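PDB 1ZX5: mannosephosphate isomerase, putative from Archaeoglobus fulgidus, which probably interconverts D-mannose 6-phosphate and D-fructose 6-phosphate as a zinc-dependent isomerase of the type 1 family. Local coordinates for residues Val248-Arg262 and Phe284-Leu298. Sequence-based numbering, arbitrary orientation.
Sequences VMNILYAAEGYFILR and FTVESERGKIVRIYL. With EDO (1,2-ethanediol), chain C; ACY (acetic acid), chain E.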
loop_
_atom_site.group_PDB
_atom_site.type_symbol
_atom_site.label_atom_id
_atom_site.label_comp_id
_atom_site.label_asym_id
_atom_site.label_seq_id
_atom_site.Cartn_x
_atom_site.Cartn_y
_atom_site.Cartn_z
ATOM N N VAL A 248 -13.152 -9.543 9.451
ATOM C CA VAL A 248 -12.970 -8.228 8.828
ATOM C C VAL A 248 -12.622 -8.408 7.348
ATOM O O VAL A 248 -12.235 -9.504 6.923
ATOM C CB VAL A 248 -11.849 -7.394 9.521
ATOM C CG1 VAL A 248 -12.180 -7.150 11.013
ATOM C CG2 VAL A 248 -10.489 -8.066 9.366
HETATM N N MSE A 249 -12.757 -7.335 6.571
HETATM C CA MSE A 249 -12.314 -7.323 5.180
HETATM C C MSE A 249 -10.828 -7.694 5.058
HETATM O O MSE A 249 -9.984 -7.187 5.818
HETATM C CB MSE A 249 -12.538 -5.940 4.581
HETATM C CG MSE A 249 -12.547 -5.893 3.070
HETATM SE SE MSE A 249 -12.539 -4.003 2.411
HETATM C CE MSE A 249 -10.636 -3.568 2.790
ATOM N N ASN A 250 -10.530 -8.590 4.116
ATOM C CA ASN A 250 -9.163 -8.928 3.749
ATOM C C ASN A 250 -8.949 -8.668 2.250
ATOM O O ASN A 250 -9.905 -8.682 1.455
ATOM C CB ASN A 250 -8.838 -10.400 4.052
ATOM C CG ASN A 250 -8.655 -10.696 5.549
ATOM O OD1 ASN A 250 -9.277 -10.088 6.425
ATOM N ND2 ASN A 250 -7.815 -11.658 5.836
ATOM N N ILE A 251 -7.693 -8.431 1.882
ATOM C CA ILE A 251 -7.259 -8.434 0.490
ATOM C C ILE A 251 -6.057 -9.367 0.429
ATOM O O ILE A 251 -5.182 -9.319 1.288
ATOM C CB ILE A 251 -6.917 -6.996 -0.043
ATOM C CG1 ILE A 251 -8.203 -6.169 -0.240
ATOM C CG2 ILE A 251 -6.114 -7.055 -1.364
ATOM C CD1 ILE A 251 -7.983 -4.668 -0.497
ATOM N N LEU A 252 -6.031 -10.230 -0.575
ATOM C CA LEU A 252 -4.925 -11.157 -0.782
ATOM C C LEU A 252 -4.140 -10.707 -1.996
ATOM O O LEU A 252 -4.728 -10.373 -3.023
ATOM C CB LEU A 252 -5.452 -12.581 -1.046
ATOM C CG LEU A 252 -6.424 -13.198 -0.044
ATOM C CD1 LEU A 252 -6.964 -14.535 -0.591
ATOM C CD2 LEU A 252 -5.768 -13.386 1.340
ATOM N N TYR A 253 -2.816 -10.710 -1.895
ATOM C CA TYR A 253 -1.985 -10.444 -3.063
ATOM C C TYR A 253 -1.066 -11.635 -3.301
ATOM O O TYR A 253 -0.341 -12.053 -2.395
ATOM C CB TYR A 253 -1.175 -9.144 -2.908
ATOM C CG TYR A 253 -0.168 -8.984 -4.030
ATOM C CD1 TYR A 253 -0.581 -8.595 -5.314
ATOM C CD2 TYR A 253 1.181 -9.261 -3.824
ATOM C CE1 TYR A 253 0.329 -8.490 -6.368
ATOM C CE2 TYR A 253 2.104 -9.148 -4.857
ATOM C CZ TYR A 253 1.673 -8.772 -6.122
ATOM O OH TYR A 253 2.586 -8.678 -7.146
ATOM N N ALA A 254 -1.080 -12.170 -4.521
ATOM C CA ALA A 254 -0.228 -13.315 -4.868
ATOM C C ALA A 254 1.174 -12.837 -5.240
ATOM O O ALA A 254 1.392 -12.332 -6.334
ATOM C CB ALA A 254 -0.858 -14.135 -6.019
ATOM N N ALA A 255 2.108 -12.969 -4.314
ATOM C CA ALA A 255 3.471 -12.478 -4.520
ATOM C C ALA A 255 4.335 -13.446 -5.329
ATOM O O ALA A 255 5.113 -13.015 -6.174
ATOM C CB ALA A 255 4.139 -12.173 -3.172
ATOM N N GLU A 256 4.215 -14.743 -5.031
ATOM C CA GLU A 256 4.921 -15.816 -5.741
ATOM C C GLU A 256 4.014 -17.025 -5.833
ATOM O O GLU A 256 3.406 -17.418 -4.842
ATOM C CB GLU A 256 6.200 -16.260 -4.994
ATOM C CG GLU A 256 7.329 -15.236 -4.993
ATOM C CD GLU A 256 8.473 -15.607 -4.047
ATOM O OE1 GLU A 256 8.741 -16.820 -3.854
ATOM O OE2 GLU A 256 9.105 -14.676 -3.498
ATOM N N GLY A 257 3.939 -17.614 -7.023
ATOM C CA GLY A 257 3.285 -18.897 -7.211
ATOM C C GLY A 257 1.873 -18.759 -7.731
ATOM O O GLY A 257 1.371 -17.653 -7.920
ATOM N N TYR A 258 1.231 -19.900 -7.944
ATOM C CA TYR A 258 -0.136 -19.968 -8.429
ATOM C C TYR A 258 -0.993 -20.585 -7.323
ATOM O O TYR A 258 -0.579 -21.554 -6.705
ATOM C CB TYR A 258 -0.167 -20.849 -9.681
ATOM C CG TYR A 258 -1.564 -21.222 -10.137
ATOM C CD1 TYR A 258 -2.400 -20.264 -10.709
ATOM C CD2 TYR A 258 -2.049 -22.523 -9.979
ATOM C CE1 TYR A 258 -3.681 -20.582 -11.121
ATOM C CE2 TYR A 258 -3.339 -22.856 -10.398
ATOM C CZ TYR A 258 -4.143 -21.877 -10.975
ATOM O OH TYR A 258 -5.419 -22.176 -11.395
ATOM N N PHE A 259 -2.176 -20.029 -7.086
ATOM C CA PHE A 259 -3.042 -20.437 -5.958
ATOM C C PHE A 259 -4.428 -20.855 -6.402
ATOM O O PHE A 259 -5.048 -20.160 -7.185
ATOM C CB PHE A 259 -3.196 -19.279 -4.944
ATOM C CG PHE A 259 -1.911 -18.899 -4.286
ATOM C CD1 PHE A 259 -1.515 -19.514 -3.094
ATOM C CD2 PHE A 259 -1.070 -17.958 -4.878
ATOM C CE1 PHE A 259 -0.311 -19.194 -2.497
ATOM C CE2 PHE A 259 0.143 -17.635 -4.280
ATOM C CZ PHE A 259 0.522 -18.258 -3.091
ATOM N N ILE A 260 -4.914 -21.972 -5.869
ATOM C CA ILE A 260 -6.338 -22.320 -5.957
ATOM C C ILE A 260 -6.987 -21.914 -4.630
ATOM O O ILE A 260 -6.460 -22.213 -3.561
ATOM C CB ILE A 260 -6.547 -23.827 -6.295
ATOM C CG1 ILE A 260 -5.939 -24.124 -7.681
ATOM C CG2 ILE A 260 -8.041 -24.214 -6.237
ATOM C CD1 ILE A 260 -5.773 -25.594 -7.985
ATOM N N LEU A 261 -8.096 -21.184 -4.716
ATOM C CA LEU A 261 -8.773 -20.634 -3.548
ATOM C C LEU A 261 -10.089 -21.372 -3.380
ATOM O O LEU A 261 -10.832 -21.547 -4.350
ATOM C CB LEU A 261 -9.021 -19.117 -3.713
ATOM C CG LEU A 261 -7.879 -18.174 -4.161
ATOM C CD1 LEU A 261 -8.348 -16.712 -4.329
ATOM C CD2 LEU A 261 -6.693 -18.242 -3.212
ATOM N N ARG A 262 -10.374 -21.828 -2.168
ATOM C CA ARG A 262 -11.624 -22.558 -1.907
ATOM C C ARG A 262 -12.310 -21.967 -0.685
ATOM O O ARG A 262 -11.794 -22.054 0.431
ATOM C CB ARG A 262 -11.372 -24.064 -1.712
ATOM C CG ARG A 262 -10.729 -24.756 -2.912
ATOM C CD ARG A 262 -10.508 -26.253 -2.659
ATOM N NE ARG A 262 -10.039 -26.950 -3.860
ATOM C CZ ARG A 262 -8.760 -27.089 -4.249
ATOM N NH1 ARG A 262 -7.733 -26.567 -3.548
ATOM N NH2 ARG A 262 -8.506 -27.769 -5.369
ATOM N N PHE A 284 -11.181 -19.855 4.549
ATOM C CA PHE A 284 -11.092 -20.476 3.243
ATOM C C PHE A 284 -9.723 -21.142 3.165
ATOM O O PHE A 284 -8.856 -20.904 4.021
ATOM C CB PHE A 284 -11.244 -19.406 2.146
ATOM C CG PHE A 284 -10.254 -18.267 2.258
ATOM C CD1 PHE A 284 -9.051 -18.304 1.560
ATOM C CD2 PHE A 284 -10.525 -17.158 3.060
ATOM C CE1 PHE A 284 -8.137 -17.249 1.647
ATOM C CE2 PHE A 284 -9.608 -16.115 3.172
ATOM C CZ PHE A 284 -8.413 -16.159 2.454
ATOM N N THR A 285 -9.519 -21.968 2.147
ATOM C CA THR A 285 -8.185 -22.506 1.912
ATOM C C THR A 285 -7.535 -21.928 0.659
ATOM O O THR A 285 -8.218 -21.517 -0.286
ATOM C CB THR A 285 -8.166 -24.050 1.852
ATOM O OG1 THR A 285 -8.909 -24.499 0.709
ATOM C CG2 THR A 285 -8.738 -24.654 3.127
ATOM N N VAL A 286 -6.206 -21.873 0.690
ATOM C CA VAL A 286 -5.389 -21.551 -0.476
ATOM C C VAL A 286 -4.457 -22.743 -0.724
ATOM O O VAL A 286 -3.990 -23.384 0.224
ATOM C CB VAL A 286 -4.610 -20.212 -0.314
ATOM C CG1 VAL A 286 -5.578 -19.098 0.022
ATOM C CG2 VAL A 286 -3.564 -20.297 0.785
ATOM N N GLU A 287 -4.224 -23.067 -1.996
ATOM C CA GLU A 287 -3.389 -24.205 -2.325
ATOM C C GLU A 287 -2.354 -23.855 -3.379
ATOM O O GLU A 287 -2.681 -23.338 -4.448
ATOM C CB GLU A 287 -4.237 -25.393 -2.790
ATOM C CG GLU A 287 -3.438 -26.665 -2.929
ATOM C CD GLU A 287 -4.119 -27.696 -3.806
ATOM O OE1 GLU A 287 -5.147 -27.364 -4.428
ATOM O OE2 GLU A 287 -3.636 -28.848 -3.861
ATOM N N SER A 288 -1.103 -24.196 -3.084
ATOM C CA SER A 288 0.009 -23.877 -3.962
ATOM C C SER A 288 1.123 -24.896 -3.775
ATOM O O SER A 288 1.371 -25.360 -2.656
ATOM C CB SER A 288 0.524 -22.468 -3.638
ATOM O OG SER A 288 1.532 -22.069 -4.540
ATOM N N GLU A 289 1.789 -25.256 -4.870
ATOM C CA GLU A 289 2.984 -26.123 -4.806
ATOM C C GLU A 289 4.021 -25.549 -3.811
ATOM O O GLU A 289 4.521 -26.253 -2.933
ATOM C CB GLU A 289 3.605 -26.199 -6.201
ATOM C CG GLU A 289 4.621 -27.306 -6.400
ATOM C CD GLU A 289 5.110 -27.375 -7.828
ATOM O OE1 GLU A 289 5.419 -28.485 -8.310
ATOM O OE2 GLU A 289 5.157 -26.311 -8.482
ATOM N N ARG A 290 4.339 -24.267 -3.987
ATOM C CA ARG A 290 5.137 -23.486 -3.047
ATOM C C ARG A 290 4.930 -22.049 -3.463
ATOM O O ARG A 290 5.363 -21.641 -4.541
ATOM C CB ARG A 290 6.640 -23.844 -3.070
ATOM C CG ARG A 290 7.446 -23.145 -1.960
ATOM C CD ARG A 290 8.978 -23.160 -2.192
ATOM N NE ARG A 290 9.333 -22.640 -3.524
ATOM C CZ ARG A 290 9.344 -21.354 -3.883
ATOM N NH1 ARG A 290 9.042 -20.395 -3.007
ATOM N NH2 ARG A 290 9.663 -21.022 -5.132
ATOM N N GLY A 291 4.244 -21.288 -2.628
ATOM C CA GLY A 291 3.947 -19.911 -2.959
ATOM C C GLY A 291 3.959 -19.006 -1.748
ATOM O O GLY A 291 4.070 -19.469 -0.602
ATOM N N LYS A 292 3.858 -17.711 -2.013
ATOM C CA LYS A 292 3.773 -16.694 -0.971
ATOM C C LYS A 292 2.613 -15.796 -1.287
ATOM O O LYS A 292 2.542 -15.217 -2.375
ATOM C CB LYS A 292 5.073 -15.882 -0.859
ATOM C CG LYS A 292 6.262 -16.758 -0.492
ATOM C CD LYS A 292 7.488 -15.946 -0.204
ATOM C CE LYS A 292 8.728 -16.827 -0.243
ATOM N NZ LYS A 292 8.805 -17.677 0.963
ATOM N N ILE A 293 1.681 -15.715 -0.349
ATOM C CA ILE A 293 0.492 -14.906 -0.541
ATOM C C ILE A 293 0.469 -13.881 0.598
ATOM O O ILE A 293 0.746 -14.214 1.745
ATOM C CB ILE A 293 -0.798 -15.810 -0.635
ATOM C CG1 ILE A 293 -2.019 -15.010 -1.131
ATOM C CG2 ILE A 293 -1.075 -16.572 0.691
ATOM C CD1 ILE A 293 -3.173 -15.900 -1.620
ATOM N N VAL A 294 0.181 -12.629 0.263
ATOM C CA VAL A 294 0.133 -11.573 1.248
ATOM C C VAL A 294 -1.310 -11.393 1.689
ATOM O O VAL A 294 -2.202 -11.204 0.851
ATOM C CB VAL A 294 0.681 -10.228 0.675
ATOM C CG1 VAL A 294 0.720 -9.145 1.776
ATOM C CG2 VAL A 294 2.074 -10.434 0.036
ATOM N N ARG A 295 -1.545 -11.450 2.996
ATOM C CA ARG A 295 -2.863 -11.159 3.539
ATOM C C ARG A 295 -2.871 -9.747 4.134
ATOM O O ARG A 295 -2.099 -9.447 5.037
ATOM C CB ARG A 295 -3.247 -12.186 4.603
ATOM C CG ARG A 295 -4.694 -12.089 5.029
ATOM C CD ARG A 295 -5.056 -13.104 6.111
ATOM N NE ARG A 295 -4.430 -12.811 7.396
ATOM C CZ ARG A 295 -5.019 -12.193 8.416
ATOM N NH1 ARG A 295 -4.334 -11.997 9.542
ATOM N NH2 ARG A 295 -6.286 -11.787 8.338
ATOM N N ILE A 296 -3.752 -8.899 3.617
ATOM C CA ILE A 296 -3.914 -7.538 4.093
ATOM C C ILE A 296 -5.224 -7.511 4.875
ATOM O O ILE A 296 -6.237 -8.009 4.412
ATOM C CB ILE A 296 -3.913 -6.518 2.895
ATOM C CG1 ILE A 296 -2.634 -6.683 2.064
ATOM C CG2 ILE A 296 -4.100 -5.067 3.387
ATOM C CD1 ILE A 296 -2.706 -6.093 0.633
ATOM N N TYR A 297 -5.203 -6.961 6.076
ATOM C CA TYR A 297 -6.371 -7.041 6.942
ATOM C C TYR A 297 -6.578 -5.732 7.690
ATOM O O TYR A 297 -5.636 -4.966 7.908
ATOM C CB TYR A 297 -6.236 -8.215 7.941
ATOM C CG TYR A 297 -4.947 -8.179 8.719
ATOM C CD1 TYR A 297 -4.865 -7.487 9.935
ATOM C CD2 TYR A 297 -3.794 -8.808 8.233
ATOM C CE1 TYR A 297 -3.690 -7.427 10.652
ATOM C CE2 TYR A 297 -2.601 -8.763 8.950
ATOM C CZ TYR A 297 -2.555 -8.064 10.157
ATOM O OH TYR A 297 -1.382 -8.003 10.888
ATOM N N LEU A 298 -7.825 -5.490 8.079
ATOM C CA LEU A 298 -8.169 -4.350 8.917
ATOM C C LEU A 298 -7.988 -4.745 10.376
ATOM O O LEU A 298 -8.089 -5.921 10.731
ATOM C CB LEU A 298 -9.602 -3.901 8.638
ATOM C CG LEU A 298 -9.948 -3.590 7.179
ATOM C CD1 LEU A 298 -11.399 -3.122 7.080
ATOM C CD2 LEU A 298 -8.977 -2.557 6.554
HETATM C C1 EDO C . 7.206 -10.403 -6.618
HETATM O O1 EDO C . 7.760 -9.964 -7.875
HETATM C C2 EDO C . 5.894 -9.658 -6.338
HETATM O O2 EDO C . 4.803 -10.285 -7.014
HETATM C C ACY E . 8.724 -14.808 3.745
HETATM O O ACY E . 9.439 -15.218 2.806
HETATM O OXT ACY E . 7.698 -15.399 4.156
HETATM C CH3 ACY E . 9.133 -13.547 4.425
HETATM O O HOH W 1 0.988 -23.942 -7.515
HETATM O O HOH W 2 -7.556 -24.375 -1.692
HETATM O O HOH W 3 -5.810 -28.668 -6.659
#
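The ring of Phe-259 fills the corner between Ser-288 and Ile-293, where two bent strands pair side by side, 250-256 antiparallel with 291-298 and 259-262 with 284-288. Ile-293 lies over one face, its CB 4.1 Å from the ring centroid in a CH-pi contact, while Ser-288 OG sits over the opposite face, displaced toward the ring's margin. With CG beside its own backbone N (chi1 -64°), Phe-259 sends CZ edge-on to the backbone of Gly-291 and Lys-292, 3.5 Å from Lys-292 N. Further along, Ile-293 CD1 reaches Leu-252 CB, and the two methyls of Leu-252 press on the far end of the Phe-284 ring, Leu-252 CD1 standing 3.7 Å from Phe-284 CE1. Leu-261 CD2 meets Val-286 CG1 on the same inner side, and Val-235 and Val-237 of strand 230-237 add to the filling between the two sheets of this cupin domain. Just before the corner, a classic beta bulge sets Ala-255 and Glu-256 opposite Lys-292, both N atoms donating to Lys-292 O, Glu-256 N at 3.2 Å but straighter (167°). On the outer side Arg-262, extended from CG to NE, reaches across to Glu-287, where Arg-262 NH1 bonds Glu-287 OE1 at 2.8 Å, in the guanidinium plane but from above the carboxylate. One water spans the pair, from Arg-262 NH2 to Glu-287 OE1; a second ties Arg-262 NH1 to Thr-285 OG1 and Ile-260 O. Backbone hydrogen bonds thus hold the bent strands in register, apolar packing fills the corner's inner side, and a water-bridged salt bridge adds an outer tie.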